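Local coordinates for protein tyrosine--tRNA ligase (Aeropyrum pernix, PDB 2CYA) that probably attaches tyrosine to tRNA(Tyr) in two steps, first activating the amino acid with ATP and then transferring it to the acceptor end of the tRNA, at residues A[40-45]-A[71-76]; A[128-133]-A[169-174]. One frame throughout, in Å; residues are numbered along the deposited sequence.

Interaction 1. Residues A[40-45]-A[71-76]; sequences IGYEPS and VLEATW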
loop_
_atom_site.group_PDB
_atom_site.type_symbol
_atom_site.label_atom_id
_atom_site.label_comp_id
_atom_site.label_asym_id
_atom_site.label_seq_id
_atom_site.Cartn_x
_atom_site.Cartn_y
_atom_site.Cartn_z
ATOM N N ILE A 40 17.533 -12.175 3.033
ATOM C CA ILE A 40 17.898 -10.941 3.707
ATOM C C ILE A 40 17.420 -9.907 2.683
ATOM O O ILE A 40 17.524 -10.120 1.457
ATOM C CB ILE A 40 19.411 -10.717 3.986
ATOM C CG1 ILE A 40 19.550 -9.406 4.781
ATOM C CG2 ILE A 40 20.220 -10.674 2.702
ATOM C CD1 ILE A 40 20.999 -9.020 5.229
ATOM N N GLY A 41 16.822 -8.837 3.186
ATOM C CA GLY A 41 16.356 -7.778 2.326
ATOM C C GLY A 41 17.126 -6.560 2.782
ATOM O O GLY A 41 17.217 -6.290 3.985
ATOM N N TYR A 42 17.678 -5.816 1.843
ATOM C CA TYR A 42 18.436 -4.637 2.209
ATOM C C TYR A 42 18.197 -3.539 1.190
ATOM O O TYR A 42 17.934 -3.816 0.020
ATOM C CB TYR A 42 19.930 -4.980 2.250
ATOM C CG TYR A 42 20.564 -5.007 0.885
ATOM C CD1 TYR A 42 21.238 -3.891 0.391
ATOM C CD2 TYR A 42 20.419 -6.124 0.042
ATOM C CE1 TYR A 42 21.755 -3.878 -0.921
ATOM C CE2 TYR A 42 20.932 -6.120 -1.267
ATOM C CZ TYR A 42 21.597 -4.992 -1.734
ATOM O OH TYR A 42 22.121 -4.974 -3.012
ATOM N N GLU A 43 18.314 -2.293 1.636
ATOM C CA GLU A 43 18.144 -1.153 0.751
ATOM C C GLU A 43 19.476 -0.841 0.062
ATOM O O GLU A 43 20.483 -0.609 0.737
ATOM C CB GLU A 43 17.709 0.097 1.543
ATOM C CG GLU A 43 16.294 0.081 2.126
ATOM C CD GLU A 43 16.020 1.305 3.005
ATOM O OE1 GLU A 43 16.477 2.417 2.671
ATOM O OE2 GLU A 43 15.343 1.165 4.037
ATOM N N PRO A 44 19.512 -0.865 -1.284
ATOM C CA PRO A 44 20.778 -0.547 -1.959
ATOM C C PRO A 44 20.785 0.982 -1.918
ATOM O O PRO A 44 20.331 1.662 -2.853
ATOM C CB PRO A 44 20.576 -1.096 -3.377
ATOM C CG PRO A 44 19.453 -2.143 -3.218
ATOM C CD PRO A 44 18.541 -1.468 -2.221
ATOM N N SER A 45 21.279 1.516 -0.811
ATOM C CA SER A 45 21.255 2.943 -0.567
ATOM C C SER A 45 22.541 3.728 -0.772
ATOM O O SER A 45 22.595 4.911 -0.415
ATOM C CB SER A 45 20.771 3.171 0.856
ATOM O OG SER A 45 21.639 2.499 1.752
ATOM N N VAL A 71 18.499 -13.054 -1.794
ATOM C CA VAL A 71 18.850 -11.727 -1.325
ATOM C C VAL A 71 17.836 -10.838 -2.053
ATOM O O VAL A 71 17.724 -10.885 -3.282
ATOM C CB VAL A 71 20.299 -11.296 -1.711
ATOM C CG1 VAL A 71 20.486 -9.805 -1.399
ATOM C CG2 VAL A 71 21.352 -12.111 -0.900
ATOM N N LEU A 72 17.062 -10.068 -1.302
ATOM C CA LEU A 72 16.095 -9.181 -1.949
ATOM C C LEU A 72 16.692 -7.785 -2.074
ATOM O O LEU A 72 16.956 -7.131 -1.069
ATOM C CB LEU A 72 14.783 -9.084 -1.150
ATOM C CG LEU A 72 13.804 -8.070 -1.779
ATOM C CD1 LEU A 72 13.281 -8.663 -3.095
ATOM C CD2 LEU A 72 12.616 -7.730 -0.818
ATOM N N GLU A 73 16.917 -7.335 -3.299
ATOM C CA GLU A 73 17.441 -5.989 -3.502
ATOM C C GLU A 73 16.186 -5.146 -3.351
ATOM O O GLU A 73 15.417 -5.005 -4.292
ATOM C CB GLU A 73 18.059 -5.888 -4.905
ATOM C CG GLU A 73 19.214 -6.887 -5.026
ATOM C CD GLU A 73 19.755 -7.075 -6.420
ATOM O OE1 GLU A 73 19.027 -6.786 -7.399
ATOM O OE2 GLU A 73 20.917 -7.545 -6.535
ATOM N N ALA A 74 15.981 -4.622 -2.141
ATOM C CA ALA A 74 14.785 -3.849 -1.791
ATOM C C ALA A 74 14.793 -2.446 -2.370
ATOM O O ALA A 74 14.808 -1.456 -1.628
ATOM C CB ALA A 74 14.649 -3.789 -0.283
ATOM N N THR A 75 14.763 -2.372 -3.696
ATOM C CA THR A 75 14.827 -1.099 -4.390
ATOM C C THR A 75 13.653 -0.174 -4.121
ATOM O O THR A 75 13.850 1.031 -3.967
ATOM C CB THR A 75 14.964 -1.303 -5.912
ATOM O OG1 THR A 75 13.799 -1.963 -6.415
ATOM C CG2 THR A 75 16.219 -2.152 -6.228
ATOM N N TRP A 76 12.442 -0.723 -4.050
ATOM C CA TRP A 76 11.273 0.108 -3.788
ATOM C C TRP A 76 11.328 0.665 -2.363
ATOM O O TRP A 76 10.914 1.794 -2.101
ATOM C CB TRP A 76 9.981 -0.694 -4.036
ATOM C CG TRP A 76 9.667 -0.809 -5.505
ATOM C CD1 TRP A 76 10.552 -1.054 -6.519
ATOM C CD2 TRP A 76 8.379 -0.673 -6.125
ATOM N NE1 TRP A 76 9.896 -1.081 -7.730
ATOM C CE2 TRP A 76 8.563 -0.845 -7.516
ATOM C CE3 TRP A 76 7.089 -0.421 -5.640
ATOM C CZ2 TRP A 76 7.505 -0.768 -8.425
ATOM C CZ3 TRP A 76 6.030 -0.348 -6.549
ATOM C CH2 TRP A 76 6.248 -0.522 -7.921
HETATM O O HOH W 1 22.727 -6.964 -4.644
#
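Y42 leans across the neighbouring strand, its aromatic ring resting against V71 and its hydroxyl lying beside the E73 side chain. Its CG sits between the backbone N and the carbonyl carbon (chi1 80°), a placement that keeps the ring over the parallel strand pair. From CB outward, CD2 of Y42 lies 3.8 Å from L72 O, and CE2 of Y42 meets V71 CG1 at 3.7 Å, the methyl arriving at the ring edge near its plane. At the tip, Y42 OH lies 4.0 Å from E73 CG and gives its proton to a water 2.6 Å away; this water in turn donates to E73 OE2 at 2.7 Å. The same carboxylate oxygen forms a salt bridge with R99, while W55 and helix 88-104 pack around the tyrosine. A phenylalanine here would probably keep the V71 contact but leave the bridging water without its hydroxyl donor, loosening the link to E73.

Beneath the side chains, strands 37-42 and 68-73 run parallel. L72 N bonds to I40 O (2.8 Å), Y42 N to L72 O (3.3 Å), and A74 N to Y42 O (3.0 Å), the last where the second strand gives way to helix 75-80, with A74 as N-cap. The strands belong to the beta-alpha-beta unit completed by helix 51-64, part of the Rossmann-type nucleotide-binding fold of the class I synthetases. Backbone bonds thus fix the strand pairing, whereas on the Y42 face an apolar ring edge gives way to a water-bridged, charged tip whose carboxylate is probably stabilised as an anion by R99.

Interaction 2. Residues A[128-133]-A[169-174]; sequences GLVIRV and QVSDIF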
loop_
_atom_site.group_PDB
_atom_site.type_symbol
_atom_site.label_atom_id
_atom_site.label_comp_id
_atom_site.label_asym_id
_atom_site.label_seq_id
_atom_site.Cartn_x
_atom_site.Cartn_y
_atom_site.Cartn_z
ATOM N N GLY A 128 -1.673 -8.177 -3.218
ATOM C CA GLY A 128 -2.795 -8.809 -2.546
ATOM C C GLY A 128 -2.407 -9.121 -1.099
ATOM O O GLY A 128 -3.237 -8.971 -0.176
ATOM N N LEU A 129 -1.148 -9.540 -0.895
ATOM C CA LEU A 129 -0.626 -9.861 0.451
ATOM C C LEU A 129 -0.398 -8.591 1.242
ATOM O O LEU A 129 -0.630 -8.545 2.451
ATOM C CB LEU A 129 0.722 -10.618 0.380
ATOM C CG LEU A 129 0.784 -12.146 0.459
ATOM C CD1 LEU A 129 2.228 -12.619 0.228
ATOM C CD2 LEU A 129 0.302 -12.608 1.830
ATOM N N VAL A 130 0.103 -7.555 0.588
ATOM C CA VAL A 130 0.301 -6.309 1.308
ATOM C C VAL A 130 -1.042 -5.863 1.911
ATOM O O VAL A 130 -1.095 -5.338 3.028
ATOM C CB VAL A 130 0.854 -5.219 0.383
ATOM C CG1 VAL A 130 0.740 -3.870 1.047
ATOM C CG2 VAL A 130 2.323 -5.528 0.064
ATOM N N ILE A 131 -2.128 -6.091 1.182
ATOM C CA ILE A 131 -3.441 -5.707 1.695
ATOM C C ILE A 131 -3.926 -6.630 2.815
ATOM O O ILE A 131 -4.428 -6.170 3.844
ATOM C CB ILE A 131 -4.486 -5.677 0.571
ATOM C CG1 ILE A 131 -4.156 -4.526 -0.385
ATOM C CG2 ILE A 131 -5.877 -5.481 1.159
ATOM C CD1 ILE A 131 -5.114 -4.410 -1.526
ATOM N N ARG A 132 -3.783 -7.932 2.626
ATOM C CA ARG A 132 -4.206 -8.853 3.667
ATOM C C ARG A 132 -3.409 -8.602 4.951
ATOM O O ARG A 132 -3.951 -8.671 6.066
ATOM C CB ARG A 132 -4.061 -10.280 3.160
ATOM C CG ARG A 132 -5.144 -10.611 2.132
ATOM C CD ARG A 132 -4.798 -11.825 1.332
ATOM N NE ARG A 132 -4.247 -12.856 2.193
ATOM C CZ ARG A 132 -3.429 -13.810 1.767
ATOM N NH1 ARG A 132 -3.079 -13.854 0.480
ATOM N NH2 ARG A 132 -2.943 -14.700 2.630
ATOM N N VAL A 133 -2.127 -8.273 4.808
ATOM C CA VAL A 133 -1.323 -7.993 5.981
ATOM C C VAL A 133 -1.818 -6.720 6.649
ATOM O O VAL A 133 -1.914 -6.661 7.864
ATOM C CB VAL A 133 0.176 -7.815 5.641
ATOM C CG1 VAL A 133 0.904 -7.287 6.853
ATOM C CG2 VAL A 133 0.787 -9.158 5.206
ATOM N N GLN A 169 7.616 -4.989 3.803
ATOM C CA GLN A 169 8.697 -5.803 4.346
ATOM C C GLN A 169 8.138 -7.160 4.758
ATOM O O GLN A 169 8.646 -8.203 4.336
ATOM C CB GLN A 169 9.360 -5.091 5.533
ATOM C CG GLN A 169 10.616 -5.808 6.037
ATOM C CD GLN A 169 11.614 -4.861 6.703
ATOM O OE1 GLN A 169 11.288 -3.709 7.020
ATOM N NE2 GLN A 169 12.838 -5.347 6.915
ATOM N N VAL A 170 7.067 -7.149 5.545
ATOM C CA VAL A 170 6.426 -8.388 5.984
ATOM C C VAL A 170 5.910 -9.182 4.766
ATOM O O VAL A 170 6.036 -10.410 4.707
ATOM C CB VAL A 170 5.235 -8.081 6.927
ATOM C CG1 VAL A 170 4.475 -9.349 7.248
ATOM C CG2 VAL A 170 5.742 -7.425 8.208
ATOM N N SER A 171 5.339 -8.485 3.787
ATOM C CA SER A 171 4.815 -9.178 2.626
ATOM C C SER A 171 5.908 -9.823 1.789
ATOM O O SER A 171 5.662 -10.832 1.141
ATOM C CB SER A 171 3.981 -8.224 1.761
ATOM O OG SER A 171 2.868 -7.751 2.498
ATOM N N ASP A 172 7.096 -9.218 1.778
ATOM C CA ASP A 172 8.230 -9.766 1.040
ATOM C C ASP A 172 8.543 -11.150 1.614
ATOM O O ASP A 172 8.766 -12.108 0.871
ATOM C CB ASP A 172 9.490 -8.900 1.209
ATOM C CG ASP A 172 9.391 -7.549 0.529
ATOM O OD1 ASP A 172 8.569 -7.384 -0.392
ATOM O OD2 ASP A 172 10.164 -6.648 0.905
ATOM N N ILE A 173 8.583 -11.223 2.947
ATOM C CA ILE A 173 8.868 -12.465 3.668
ATOM C C ILE A 173 7.803 -13.514 3.361
ATOM O O ILE A 173 8.134 -14.642 3.013
ATOM C CB ILE A 173 8.930 -12.205 5.217
ATOM C CG1 ILE A 173 10.177 -11.370 5.542
ATOM C CG2 ILE A 173 8.940 -13.524 6.003
ATOM C CD1 ILE A 173 10.159 -10.760 6.940
ATOM N N PHE A 174 6.526 -13.154 3.467
ATOM C CA PHE A 174 5.480 -14.143 3.191
ATOM C C PHE A 174 5.444 -14.527 1.708
ATOM O O PHE A 174 5.340 -15.711 1.363
ATOM C CB PHE A 174 4.087 -13.637 3.612
ATOM C CG PHE A 174 3.944 -13.330 5.096
ATOM C CD1 PHE A 174 4.658 -14.049 6.057
ATOM C CD2 PHE A 174 3.027 -12.363 5.527
ATOM C CE1 PHE A 174 4.462 -13.816 7.416
ATOM C CE2 PHE A 174 2.817 -12.115 6.891
ATOM C CZ PHE A 174 3.531 -12.837 7.841
#
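S171 turns its hydroxyl anti to its own carbonyl carbon (chi1 -62°), bringing OG against V130, where chi1 of 166° sets CG1 anti to the backbone N and leaves CG2 anti to the carbonyl carbon. S171 OG comes within 3.2 Å of V130 CA and 3.3 Å of V130 CG2, and S171 CB rests 3.6 Å from the same methyl. Here the axes of the two helix segments, from helices 124-135 and 161-175, pass 8.9 Å apart at an angle of 119°. The serine hydroxyl is hydrogen-bonded within its own helix to the carbonyl of L167, so the contact with V130 is one of packing.

Beside the serine, V133 divides its two methyls between different partners. V133 CG1 touches V170 CG1 at 4.1 Å, while V133 CG2 lies at the edge of the F174 ring, in its plane and 3.9 Å from F174 CD2. One face of that ring lies over V170 O, offset toward the rim. Farther along, L129 reaches across with CD1, which stands 4.0 Å from F174 CB. Helix 188-198 and, after it, L201 and R203 enclose the aromatic side chain further.

The second helix also carries Q169 and D172, predicted to bind L-tyrosine, on a different side from the S171 contact. D172 OD1 is hydrogen-bonded to Y126, on the same helix as V130, giving the helix pair a polar tie close to the predicted site. Across the two segments themselves, methyls, a ring edge and a hydroxyl satisfied within its own helix meet, so the association rests on shape and apolar burial rather than on directional polar bonds.

Both contacts are buried, but interaction 1 lies nearer the centre of the chain, in the parallel sheet, whereas interaction 2 joins two helices farther out, close to the second subunit. They share no secondary-structure element. Residues 40-45 and 71-76 are held by directional backbone bonds with a water-bridged polar tip; 128-133 and 169-174 are held by apolar packing round a serine whose hydroxyl is bonded within its own helix. The two meet where L72 CD2 packs 3.2 Å from D172 OD2, setting the sheet against helix 161-175 beside the predicted tyrosine site. Across the dimer interface W76, on residues 71-76, packs on I131 of the other subunit, from the copy of residues 128-133 there.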